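Local coordinates for kinetochore-associated protein NSL1 homolog (Homo sapiens, PDB 5LSI) that serves, as part of the MIS12 complex, in kinetochore formation and in normal chromosome alignment and segregation during mitosis, at residues T24-L27 with Q28-R32; L50-A53 with Q54-F57. All coordinates share one frame; numbering follows the deposited sequence.

Interaction 1: residues T24-L27 with Q28-R32; sequences TEML and QLCGR
With its CG turned away from the carbonyl carbon (chi1 -68°) and the chain extended beyond, Gln28 runs back along the helix toward Thr24. Its CG passes 3.2 Å from Thr24 O, and its amide end comes beside the methyl branch of Thr24, the two side chains crossing at a slant, with NE2 3.8 Å from CG2. OG1 of Thr24 bonds back to Lys20 O, leaving the methyl CG2 as the branch nearest the Gln28 amide. Cys30 sets SG anti to its own carbonyl carbon, which brings the sulfur alongside the previous turn, 4.4 Å from Met26 CG and 3.5 Å from Met26 O. These are i to i+4 contacts within helix 20-35, the first helix of a helical hairpin in this N-terminal part of NSL1, and four consecutive backbone bonds hold this part of the helix. Cys30 N reaches Met26 O in a nearly straight bond, with an N-H...O angle of 174°. Gly31 N lies closer to its acceptor, Leu27 O, at 2.8 Å, but the bond is more bent, at 132°. Gln28 N and Leu29 N bond likewise to Thr24 O and Glu25 O. CG of Leu29, where the side chain forks, rests 3.6 Å from Glu25 O. Leu27 packs on Val61 and Gln62 of helix 46-62; Met26, Leu29 and Cys30 meet side chains of a chain of another protein. Glu25 and Gln28 are exposed.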
loop_
_atom_site.group_PDB
_atom_site.type_symbol
_atom_site.label_atom_id
_atom_site.label_comp_id
_atom_site.label_asym_id
_atom_site.label_seq_id
_atom_site.Cartn_x
_atom_site.Cartn_y
_atom_site.Cartn_z
ATOM N N THR B 24 6.126 -8.676 0.979
ATOM C CA THR B 24 5.235 -9.549 0.219
ATOM C C THR B 24 4.179 -10.182 1.119
ATOM O O THR B 24 3.011 -10.301 0.733
ATOM C CB THR B 24 6.050 -10.629 -0.496
ATOM O OG1 THR B 24 6.795 -10.036 -1.567
ATOM C CG2 THR B 24 5.149 -11.719 -1.057
ATOM N N GLU B 25 4.570 -10.581 2.330
ATOM C CA GLU B 25 3.614 -11.201 3.241
ATOM C C GLU B 25 2.616 -10.178 3.770
ATOM O O GLU B 25 1.425 -10.483 3.919
ATOM C CB GLU B 25 4.368 -11.898 4.375
ATOM C CG GLU B 25 5.253 -13.026 3.856
ATOM C CD GLU B 25 6.062 -13.728 4.932
ATOM O OE1 GLU B 25 6.387 -13.099 5.961
ATOM O OE2 GLU B 25 6.378 -14.921 4.735
ATOM N N MET B 26 3.081 -8.957 4.043
ATOM C CA MET B 26 2.177 -7.870 4.407
ATOM C C MET B 26 1.172 -7.584 3.295
ATOM O O MET B 26 -0.017 -7.373 3.562
ATOM C CB MET B 26 2.988 -6.618 4.731
ATOM C CG MET B 26 2.176 -5.337 4.782
ATOM S SD MET B 26 3.224 -3.869 4.689
ATOM C CE MET B 26 3.912 -4.027 3.044
ATOM N N LEU B 27 1.631 -7.573 2.040
ATOM C CA LEU B 27 0.723 -7.340 0.920
ATOM C C LEU B 27 -0.300 -8.461 0.790
ATOM O O LEU B 27 -1.456 -8.217 0.420
ATOM C CB LEU B 27 1.515 -7.187 -0.380
ATOM C CG LEU B 27 2.388 -5.931 -0.476
ATOM C CD1 LEU B 27 3.132 -5.887 -1.801
ATOM C CD2 LEU B 27 1.555 -4.677 -0.288
ATOM N N GLN B 28 0.103 -9.701 1.083
ATOM C CA GLN B 28 -0.854 -10.804 1.044
ATOM C C GLN B 28 -1.968 -10.601 2.061
ATOM O O GLN B 28 -3.144 -10.846 1.762
ATOM C CB GLN B 28 -0.143 -12.136 1.287
ATOM C CG GLN B 28 0.784 -12.546 0.158
ATOM C CD GLN B 28 1.485 -13.863 0.420
ATOM O OE1 GLN B 28 1.224 -14.534 1.421
ATOM N NE2 GLN B 28 2.374 -14.247 -0.487
ATOM N N LEU B 29 -1.620 -10.141 3.266
ATOM C CA LEU B 29 -2.635 -9.875 4.285
ATOM C C LEU B 29 -3.582 -8.767 3.841
ATOM O O LEU B 29 -4.809 -8.920 3.903
ATOM C CB LEU B 29 -1.962 -9.511 5.611
ATOM C CG LEU B 29 -1.221 -10.641 6.333
ATOM C CD1 LEU B 29 -0.376 -10.096 7.473
ATOM C CD2 LEU B 29 -2.205 -11.675 6.849
ATOM N N CYS B 30 -3.027 -7.637 3.393
ATOM C CA CYS B 30 -3.854 -6.528 2.931
ATOM C C CYS B 30 -4.623 -6.865 1.665
ATOM O O CYS B 30 -5.639 -6.220 1.385
ATOM C CB CYS B 30 -2.991 -5.292 2.689
ATOM S SG CYS B 30 -2.181 -4.686 4.178
ATOM N N GLY B 31 -4.165 -7.850 0.892
ATOM C CA GLY B 31 -4.883 -8.231 -0.311
ATOM C C GLY B 31 -6.302 -8.686 -0.050
ATOM O O GLY B 31 -7.131 -8.667 -0.966
ATOM N N ARG B 32 -6.601 -9.099 1.183
ATOM C CA ARG B 32 -7.955 -9.515 1.523
ATOM C C ARG B 32 -8.943 -8.367 1.380
ATOM O O ARG B 32 -10.094 -8.585 0.990
ATOM C CB ARG B 32 -7.980 -10.077 2.946
ATOM C CG ARG B 32 -9.345 -10.527 3.436
ATOM C CD ARG B 32 -9.211 -11.470 4.628
ATOM N NE ARG B 32 -10.426 -11.516 5.440
ATOM C CZ ARG B 32 -11.472 -12.297 5.185
ATOM N NH1 ARG B 32 -11.461 -13.104 4.133
ATOM N NH2 ARG B 32 -12.533 -12.268 5.983
#

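Interaction 2: residues L50-A53 with Q54-F57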
loop_
_atom_site.group_PDB
_atom_site.type_symbol
_atom_site.label_atom_id
_atom_site.label_comp_id
_atom_site.label_asym_id
_atom_site.label_seq_id
_atom_site.Cartn_x
_atom_site.Cartn_y
_atom_site.Cartn_z
ATOM N N LEU B 50 -10.679 -7.268 -10.248
ATOM C CA LEU B 50 -9.998 -7.578 -8.996
ATOM C C LEU B 50 -8.523 -7.881 -9.230
ATOM O O LEU B 50 -7.669 -7.463 -8.441
ATOM C CB LEU B 50 -10.682 -8.750 -8.292
ATOM C CG LEU B 50 -11.974 -8.427 -7.538
ATOM C CD1 LEU B 50 -12.471 -9.644 -6.774
ATOM C CD2 LEU B 50 -11.761 -7.250 -6.594
ATOM N N ARG B 51 -8.205 -8.621 -10.296
ATOM C CA ARG B 51 -6.803 -8.806 -10.657
ATOM C C ARG B 51 -6.129 -7.466 -10.917
ATOM O O ARG B 51 -5.003 -7.227 -10.464
ATOM C CB ARG B 51 -6.682 -9.710 -11.884
ATOM C CG ARG B 51 -6.991 -11.183 -11.623
ATOM C CD ARG B 51 -6.505 -12.066 -12.772
ATOM N NE ARG B 51 -7.110 -11.701 -14.050
ATOM C CZ ARG B 51 -8.235 -12.229 -14.522
ATOM N NH1 ARG B 51 -8.880 -13.152 -13.822
ATOM N NH2 ARG B 51 -8.712 -11.832 -15.694
ATOM N N ASP B 52 -6.813 -6.576 -11.638
ATOM C CA ASP B 52 -6.256 -5.257 -11.927
ATOM C C ASP B 52 -6.057 -4.457 -10.645
ATOM O O ASP B 52 -4.992 -3.864 -10.428
ATOM C CB ASP B 52 -7.173 -4.515 -12.900
ATOM C CG ASP B 52 -6.681 -3.120 -13.221
ATOM O OD1 ASP B 52 -5.449 -2.913 -13.266
ATOM O OD2 ASP B 52 -7.529 -2.226 -13.426
ATOM N N ALA B 53 -7.072 -4.444 -9.774
ATOM C CA ALA B 53 -6.976 -3.687 -8.526
ATOM C C ALA B 53 -5.882 -4.235 -7.621
ATOM O O ALA B 53 -5.146 -3.468 -6.990
ATOM C CB ALA B 53 -8.321 -3.695 -7.799
ATOM N N GLN B 54 -5.767 -5.562 -7.531
ATOM C CA GLN B 54 -4.717 -6.166 -6.717
ATOM C C GLN B 54 -3.333 -5.783 -7.228
ATOM O O GLN B 54 -2.444 -5.422 -6.447
ATOM C CB GLN B 54 -4.880 -7.687 -6.708
ATOM C CG GLN B 54 -4.051 -8.379 -5.657
ATOM C CD GLN B 54 -4.703 -8.320 -4.295
ATOM O OE1 GLN B 54 -4.343 -7.490 -3.459
ATOM N NE2 GLN B 54 -5.674 -9.200 -4.062
ATOM N N TRP B 55 -3.138 -5.862 -8.549
ATOM C CA TRP B 55 -1.844 -5.550 -9.152
ATOM C C TRP B 55 -1.522 -4.064 -9.034
ATOM O O TRP B 55 -0.365 -3.688 -8.815
ATOM C CB TRP B 55 -1.842 -6.005 -10.614
ATOM C CG TRP B 55 -0.658 -5.552 -11.401
ATOM C CD1 TRP B 55 0.662 -5.785 -11.120
ATOM C CD2 TRP B 55 -0.681 -4.788 -12.610
ATOM N NE1 TRP B 55 1.462 -5.204 -12.086
ATOM C CE2 TRP B 55 0.658 -4.586 -13.010
ATOM C CE3 TRP B 55 -1.705 -4.255 -13.396
ATOM C CZ2 TRP B 55 0.994 -3.869 -14.163
ATOM C CZ3 TRP B 55 -1.371 -3.545 -14.539
ATOM C CH2 TRP B 55 -0.035 -3.359 -14.913
ATOM N N THR B 56 -2.531 -3.202 -9.177
ATOM C CA THR B 56 -2.329 -1.776 -8.940
ATOM C C THR B 56 -1.952 -1.518 -7.489
ATOM O O THR B 56 -1.055 -0.716 -7.205
ATOM C CB THR B 56 -3.595 -0.999 -9.305
ATOM O OG1 THR B 56 -3.891 -1.192 -10.694
ATOM C CG2 THR B 56 -3.411 0.479 -9.031
ATOM N N PHE B 57 -2.623 -2.199 -6.558
ATOM C CA PHE B 57 -2.321 -2.025 -5.140
ATOM C C PHE B 57 -0.887 -2.439 -4.832
ATOM O O PHE B 57 -0.131 -1.688 -4.205
ATOM C CB PHE B 57 -3.313 -2.826 -4.296
ATOM C CG PHE B 57 -2.952 -2.902 -2.840
ATOM C CD1 PHE B 57 -3.054 -1.786 -2.026
ATOM C CD2 PHE B 57 -2.520 -4.097 -2.281
ATOM C CE1 PHE B 57 -2.722 -1.856 -0.683
ATOM C CE2 PHE B 57 -2.190 -4.176 -0.939
ATOM C CZ PHE B 57 -2.286 -3.054 -0.140
#
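On helix 46-62, the second arm of the NSL1 helical hairpin, residues 50-57 are tied by four i to i+4 backbone bonds and one side-chain bond. Thr56 makes two of the five: its N and its OG1 both donate to Asp52 O, at 2.8 Å and 2.9 Å respectively. The hydroxyl is folded back beside its own backbone N (chi1 -61°), and it approaches from above the carbonyl plane, 41° out of it. OD1 of Asp52 lies 3.5 Å from Thr56 OG1, and the same OD1 comes to the edge of the Trp55 indole, 4.0 Å from CE3 and near the ring plane; the carboxylate is turned 45° against the ring. Gln54 N, Trp55 N and Phe57 N bond to Leu50 O, Arg51 O and Ala53 O. Ala53 and Gln54 touch Val34 of helix 20-35, and Gln54 NE2 makes a weak bond to Gly31 O there. Because the Thr56 hydroxyl spends its hydrogen on Asp52 O, its polar group is satisfied within its own helix, while the carboxylate oxygen, facing an aromatic C-H edge that carries partial positive charge, probably gains a mild electrostatic attraction.

Overall arrangement
From the N terminus the chain passes through strand 15-17 into helix 20-35, where interaction 1 stays within the helix. A connection follows, and helix 46-62 carries interaction 2 before the chain ends beyond strand 65-67, which pairs in parallel with strand 15-17. The two contacts stand in series, neither nesting nor crossing, and neither closes a long loop. Their centres nevertheless lie about 12 Å apart, because the hairpin brings the helices side by side. Where they touch, Leu27 CD2 packs 3.8 Å from Phe57 CE2, and Gln54 OE1 approaches Gly31 CA, so the inner faces of the two helices join the two arms.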